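Local structure of proteasome assembly chaperone family protein (Pyrococcus furiosus DSM 3638, 3WZ2) at the interface of chains A and B. The protein is an archaeal homolog of proteasome-assembly chaperones, belongs to the PAC2 family, and probably acts on proteasome assembly or activation as a homo-oligomer. Coordinates in Å, arbitrary orientation; residue numbers count along the deposited sequence, not the author numbering. Chains: chain A/B, Uncharacterized protein.

Contact 1: the interface of chains A and B. Residues chain A 61, 63, 68; chain B 133-135, 156, 161, 164-165.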
loop_
_atom_site.group_PDB
_atom_site.type_symbol
_atom_site.label_atom_id
_atom_site.label_comp_id
_atom_site.label_asym_id
_atom_site.label_seq_id
_atom_site.Cartn_x
_atom_site.Cartn_y
_atom_site.Cartn_z
ATOM N N SER A 61 3.255 24.143 8.860
ATOM C CA SER A 61 3.086 25.498 8.430
ATOM C C SER A 61 4.434 26.081 8.046
ATOM O O SER A 61 5.429 25.856 8.714
ATOM C CB SER A 61 2.486 26.344 9.546
ATOM O OG SER A 61 1.182 25.954 9.834
ATOM N N ILE A 63 6.262 29.693 7.925
ATOM C CA ILE A 63 6.098 31.038 8.467
ATOM C C ILE A 63 6.738 32.014 7.494
ATOM O O ILE A 63 7.914 31.885 7.183
ATOM C CB ILE A 63 6.766 31.214 9.837
ATOM C CG1 ILE A 63 6.394 30.073 10.786
ATOM C CG2 ILE A 63 6.384 32.559 10.416
ATOM C CD1 ILE A 63 4.920 29.876 10.965
ATOM N N PRO A 68 1.643 32.240 9.715
ATOM C CA PRO A 68 1.616 30.863 9.235
ATOM C C PRO A 68 0.937 30.724 7.884
ATOM O O PRO A 68 -0.070 31.355 7.633
ATOM C CB PRO A 68 0.842 30.120 10.309
ATOM C CG PRO A 68 0.106 31.152 11.059
ATOM C CD PRO A 68 0.852 32.433 10.933
ATOM N N ILE B 133 4.880 32.176 17.749
ATOM C CA ILE B 133 4.148 32.566 16.558
ATOM C C ILE B 133 2.672 32.345 16.838
ATOM O O ILE B 133 2.285 31.416 17.531
ATOM C CB ILE B 133 4.643 31.776 15.312
ATOM C CG1 ILE B 133 3.893 32.168 14.036
ATOM C CG2 ILE B 133 4.491 30.295 15.527
ATOM C CD1 ILE B 133 4.149 33.589 13.555
ATOM N N GLY B 134 1.859 33.231 16.307
ATOM C CA GLY B 134 0.443 33.238 16.553
ATOM C C GLY B 134 -0.279 32.964 15.260
ATOM O O GLY B 134 0.245 33.227 14.179
ATOM N N GLY B 135 -1.496 32.460 15.377
ATOM C CA GLY B 135 -2.297 32.130 14.207
ATOM C C GLY B 135 -2.840 33.331 13.470
ATOM O O GLY B 135 -3.230 33.214 12.326
ATOM N N ILE B 156 7.490 25.014 10.588
ATOM C CA ILE B 156 7.108 24.212 11.742
ATOM C C ILE B 156 6.399 22.961 11.242
ATOM O O ILE B 156 5.260 23.040 10.757
ATOM C CB ILE B 156 6.192 24.981 12.689
ATOM C CG1 ILE B 156 6.813 26.335 13.067
ATOM C CG2 ILE B 156 5.943 24.163 13.936
ATOM C CD1 ILE B 156 5.910 27.203 13.938
ATOM N N GLY B 161 2.835 22.486 13.735
ATOM C CA GLY B 161 2.567 23.284 12.516
ATOM C C GLY B 161 1.139 23.166 12.013
ATOM O O GLY B 161 0.528 24.135 11.597
ATOM N N LEU B 164 -1.434 24.837 14.493
ATOM C CA LEU B 164 -1.347 26.293 14.381
ATOM C C LEU B 164 -2.258 26.764 13.247
ATOM O O LEU B 164 -3.088 27.654 13.427
ATOM C CB LEU B 164 0.090 26.714 14.110
ATOM C CG LEU B 164 0.365 28.175 13.802
ATOM C CD1 LEU B 164 -0.018 29.028 14.991
ATOM C CD2 LEU B 164 1.819 28.366 13.425
ATOM N N TRP B 165 -2.106 26.141 12.082
ATOM C CA TRP B 165 -2.797 26.582 10.867
ATOM C C TRP B 165 -4.301 26.225 10.988
ATOM O O TRP B 165 -5.167 27.096 10.803
ATOM C CB TRP B 165 -2.161 25.965 9.616
ATOM C CG TRP B 165 -2.984 26.217 8.333
ATOM C CD1 TRP B 165 -3.748 25.315 7.660
ATOM C CD2 TRP B 165 -3.106 27.445 7.635
ATOM N NE1 TRP B 165 -4.341 25.907 6.589
ATOM C CE2 TRP B 165 -3.977 27.226 6.553
ATOM C CE3 TRP B 165 -2.566 28.706 7.816
ATOM C CZ2 TRP B 165 -4.300 28.225 5.635
ATOM C CZ3 TRP B 165 -2.888 29.719 6.903
ATOM C CH2 TRP B 165 -3.762 29.479 5.836
#
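A:Ser61 and B:Ile156 pair as an antiparallel beta bridge between two copies of this PAC2-family chaperone homolog, joining strand 60-64 of chain A to strand 154-157 of chain B. The backbone bonds run both ways: A:Ser61 N donates to B:Ile156 O at 3.0 Å, and B:Ile156 N to A:Ser61 O at 2.9 Å.

A side-chain bond adds to the bridge. The hydroxyl OG of A:Ser61, anti to its own carbonyl carbon (chi1 -67°), donates to B:Gly161 O in helix 158-169 at 2.6 Å. It comes from above the carbonyl plane, 35° out of it, and also lies against CB of B:Trp165. An alanine here would probably leave B:Gly161 O without this cross-chain donor and remove one tie between the strand and helix 158-169.

Apolar packing fills the neighbouring layer. A:Ile63 and B:Ile133 run antiparallel alongside each other, with CD1 of A:Ile63 4.0 Å from CG1 of B:Ile133 and its CG2 reaching the CD1 tip. CD1 of B:Ile156 meets that of A:Ile63. The A:Pro68 ring is set roughly perpendicular to B:Leu164, its CB 3.7 Å from CD2 of B:Leu164.

Carbon-to-oxygen van der Waals contacts flank this layer. CG and CD of A:Pro68 lie by B:Gly134 O. B:Trp165 brings the six-membered part of its indole to the proline carbonyl, CZ3 lying 3.3 Å from A:Pro68 O.

Contact 2: the interface of chains A and B. Residues chain A 64-66; chain B 152-153.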
loop_
_atom_site.group_PDB
_atom_site.type_symbol
_atom_site.label_atom_id
_atom_site.label_comp_id
_atom_site.label_asym_id
_atom_site.label_seq_id
_atom_site.Cartn_x
_atom_site.Cartn_y
_atom_site.Cartn_z
ATOM N N LEU A 64 5.954 32.977 7.040
ATOM C CA LEU A 64 6.389 33.971 6.082
ATOM C C LEU A 64 5.942 35.325 6.622
ATOM O O LEU A 64 4.747 35.537 6.811
ATOM C CB LEU A 64 5.737 33.717 4.708
ATOM C CG LEU A 64 6.134 32.444 3.905
ATOM C CD1 LEU A 64 5.412 32.308 2.559
ATOM C CD2 LEU A 64 7.635 32.398 3.673
ATOM N N GLU A 65 6.897 36.213 6.910
ATOM C CA GLU A 65 6.600 37.530 7.466
ATOM C C GLU A 65 5.753 37.426 8.727
ATOM O O GLU A 65 4.806 38.186 8.916
ATOM C CB GLU A 65 5.885 38.407 6.425
ATOM C CG GLU A 65 6.606 38.457 5.082
ATOM C CD GLU A 65 6.147 39.616 4.193
ATOM O OE1 GLU A 65 5.623 39.289 3.107
ATOM O OE2 GLU A 65 6.285 40.827 4.563
ATOM N N GLY A 66 6.079 36.465 9.589
ATOM C CA GLY A 66 5.322 36.302 10.851
ATOM C C GLY A 66 3.868 35.875 10.686
ATOM O O GLY A 66 3.076 36.089 11.580
ATOM N N LYS B 152 9.762 35.148 12.268
ATOM C CA LYS B 152 9.377 35.837 11.043
ATOM C C LYS B 152 9.353 34.883 9.853
ATOM O O LYS B 152 8.435 34.935 9.039
ATOM C CB LYS B 152 10.317 37.011 10.764
ATOM C CG LYS B 152 10.179 38.138 11.772
ATOM C CD LYS B 152 8.746 38.664 11.876
ATOM C CE LYS B 152 8.736 40.062 12.486
ATOM N NZ LYS B 152 7.584 40.224 13.398
ATOM N N TYR B 153 10.342 34.006 9.786
ATOM C CA TYR B 153 10.539 33.091 8.667
ATOM C C TYR B 153 10.970 31.778 9.256
ATOM O O TYR B 153 11.806 31.748 10.140
ATOM C CB TYR B 153 11.608 33.586 7.679
ATOM C CG TYR B 153 11.152 34.791 6.874
ATOM C CD1 TYR B 153 10.335 34.637 5.748
ATOM C CD2 TYR B 153 11.516 36.107 7.254
ATOM C CE1 TYR B 153 9.891 35.740 5.016
ATOM C CE2 TYR B 153 11.087 37.208 6.520
ATOM C CZ TYR B 153 10.275 37.018 5.398
ATOM O OH TYR B 153 9.846 38.108 4.672
#
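The backbone N of A:Gly66 donates to B:Lys152 O at 2.9 Å, tying the turn after strand 60-64 of chain A to a loop of the PAC2-family fold in chain B. The bond is nearly straight, 171° at the hydrogen, and enters in the carbonyl plane on a lone pair of the oxygen. A:Glu65 N is equally near that oxygen, but its N-H points elsewhere.

In the same shell, the ring of B:Tyr153 offers a face to the turn: A:Glu65 N sits 3.6 Å above its plane, offset toward the rim. The A:Glu65 side chain lies beside the tyrosine and points the same way, its carboxylate plane within 11° of the ring plane. Its CG touches the phenol OH of B:Tyr153 at 3.3 Å. A:Leu64 lies across the tyrosine, bringing CD2 to ring atom CD1 at 4.1 Å.

Further out, backbone shape sets these groups. A:Glu65 and A:Gly66 both have positive phi, which curls the chain so that the A:Gly66 N-H turns toward chain B. CG of B:Tyr153 stands anti to its carbonyl carbon (chi1 -71°), which lays the ring against the backbone of A:Leu64 and A:Glu65, with CE1 facing A:Glu65 N.

Contact 3: the interface of chains A and B. Residues chain A 57-60; chain B 94-95, 156-158, 161-162.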
loop_
_atom_site.group_PDB
_atom_site.type_symbol
_atom_site.label_atom_id
_atom_site.label_comp_id
_atom_site.label_asym_id
_atom_site.label_seq_id
_atom_site.Cartn_x
_atom_site.Cartn_y
_atom_site.Cartn_z
ATOM N N ILE A 57 -1.315 16.024 2.046
ATOM C CA ILE A 57 -0.234 16.990 2.205
ATOM C C ILE A 57 0.365 16.858 3.613
ATOM O O ILE A 57 -0.357 16.909 4.593
ATOM C CB ILE A 57 -0.746 18.417 1.965
ATOM C CG1 ILE A 57 -1.158 18.581 0.490
ATOM C CG2 ILE A 57 0.330 19.428 2.299
ATOM C CD1 ILE A 57 -2.008 19.798 0.228
ATOM N N PRO A 58 1.679 16.625 3.718
ATOM C CA PRO A 58 2.202 16.381 5.062
ATOM C C PRO A 58 2.052 17.610 5.974
ATOM O O PRO A 58 2.010 18.734 5.488
ATOM C CB PRO A 58 3.670 15.990 4.848
ATOM C CG PRO A 58 3.963 16.232 3.397
ATOM C CD PRO A 58 2.681 16.432 2.652
ATOM N N PRO A 59 1.885 17.371 7.281
ATOM C CA PRO A 59 1.580 18.403 8.256
ATOM C C PRO A 59 2.717 19.401 8.437
ATOM O O PRO A 59 3.835 19.004 8.728
ATOM C CB PRO A 59 1.352 17.630 9.558
ATOM C CG PRO A 59 2.051 16.321 9.375
ATOM C CD PRO A 59 2.043 16.040 7.899
ATOM N N MET A 60 2.413 20.675 8.254
ATOM C CA MET A 60 3.385 21.771 8.397
ATOM C C MET A 60 2.677 23.111 8.254
ATOM O O MET A 60 1.650 23.195 7.584
ATOM C CB MET A 60 4.503 21.683 7.377
ATOM C CG MET A 60 4.062 21.995 5.974
ATOM S SD MET A 60 5.433 21.704 4.840
ATOM C CE MET A 60 5.430 19.925 4.861
ATOM N N VAL B 94 -1.271 11.944 11.611
ATOM C CA VAL B 94 -1.131 13.221 12.317
ATOM C C VAL B 94 -2.141 14.218 11.776
ATOM O O VAL B 94 -2.847 14.829 12.569
ATOM C CB VAL B 94 0.275 13.800 12.167
ATOM C CG1 VAL B 94 0.315 15.232 12.649
ATOM C CG2 VAL B 94 1.293 12.954 12.915
ATOM N N ASN B 95 -2.295 14.294 10.446
ATOM C CA ASN B 95 -3.359 15.125 9.873
ATOM C C ASN B 95 -4.781 14.734 10.296
ATOM O O ASN B 95 -5.587 15.596 10.621
ATOM C CB ASN B 95 -3.305 15.158 8.347
ATOM C CG ASN B 95 -2.102 15.904 7.820
ATOM O OD1 ASN B 95 -1.643 16.862 8.424
ATOM N ND2 ASN B 95 -1.601 15.477 6.678
ATOM N N ILE B 156 7.490 25.014 10.588
ATOM C CA ILE B 156 7.108 24.212 11.742
ATOM C C ILE B 156 6.399 22.961 11.242
ATOM O O ILE B 156 5.260 23.040 10.757
ATOM C CB ILE B 156 6.192 24.981 12.689
ATOM C CG1 ILE B 156 6.813 26.335 13.067
ATOM C CG2 ILE B 156 5.943 24.163 13.936
ATOM C CD1 ILE B 156 5.910 27.203 13.938
ATOM N N THR B 157 7.084 21.820 11.316
ATOM C CA THR B 157 6.570 20.544 10.781
ATOM C C THR B 157 5.891 19.740 11.882
ATOM O O THR B 157 6.024 20.039 13.070
ATOM C CB THR B 157 7.689 19.658 10.231
ATOM O OG1 THR B 157 8.661 19.461 11.276
ATOM C CG2 THR B 157 8.357 20.335 9.037
ATOM N N GLY B 158 5.041 18.812 11.474
ATOM C CA GLY B 158 4.365 17.969 12.424
ATOM C C GLY B 158 3.093 18.566 12.981
ATOM O O GLY B 158 2.542 19.563 12.454
ATOM N N GLY B 161 2.835 22.486 13.735
ATOM C CA GLY B 161 2.567 23.284 12.516
ATOM C C GLY B 161 1.139 23.166 12.013
ATOM O O GLY B 161 0.528 24.135 11.597
ATOM N N LYS B 162 0.607 21.952 12.023
ATOM C CA LYS B 162 -0.714 21.708 11.471
ATOM C C LYS B 162 -1.777 22.344 12.324
ATOM O O LYS B 162 -2.665 22.983 11.821
ATOM C CB LYS B 162 -1.008 20.201 11.323
ATOM C CG LYS B 162 -2.251 19.907 10.469
ATOM C CD LYS B 162 -1.971 20.253 9.007
ATOM C CE LYS B 162 -3.196 20.357 8.132
ATOM N NZ LYS B 162 -3.797 19.036 7.886
HETATM O O HOH W 1 -2.131 18.858 5.461
#
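A:Pro59 lies against B:Val94, B:Asn95, B:Gly158 and B:Lys162, burying 66 Å² of its surface where the loop before strand 60-64 meets helices 91-107 and 158-169 of the neighbouring PAC2-family subunit. Its ring stands at nearly 90° to both B:Val94 and B:Asn95. CG of A:Pro59 meets the CG1 methyl of B:Val94 at 3.9 Å, while its CB faces OD1 of B:Asn95 and the CB of B:Lys162. The carbonyl O of A:Pro59 takes the N-H of B:Gly158 at 3.0 Å, with the donor well above the carbonyl plane, at the start of helix 158-169.

A:Met60, with 46 Å² hidden, opens strand 60-64 and is the antiparallel bridge partner of B:Thr157. Near its backbone, CA lies 3.3 Å from B:Ile156 O, and CB approaches that oxygen and CA of B:Thr157.

B:Asn95 holds the other end of the loop. Its amide ND2 donates to A:Ile57 O at 2.8 Å, bent to 138° at the hydrogen and tilted 32° from that carbonyl plane. CG stands anti to the asparagine's carbonyl carbon (chi1 -69°), which turns the amide toward chain A. OD1 takes a weak bond from B:Lys162 NZ. The side-chain amine nitrogen also reaches A:Ile57 O through a water, which lies 2.9 Å from B:Lys162 NZ and 2.8 Å from A:Ile57 O.

Contact 1 sits between the other two along the seam, with centres about 10 Å from contact 2 and about 10 Å from contact 3; contacts 2 and 3 are about 17 Å apart. Strand 60-64 of chain A contributes to all three. On chain B, B:Ile156 and B:Gly161 belong to both contacts 1 and 3, so strand 154-157 and helix 158-169 carry the junction from one to the other. The chains meet through different surfaces, not as an exact two-fold, a mode that could be repeated from subunit to subunit and would be consistent with the deposited five-copy assembly, if that is the biological one.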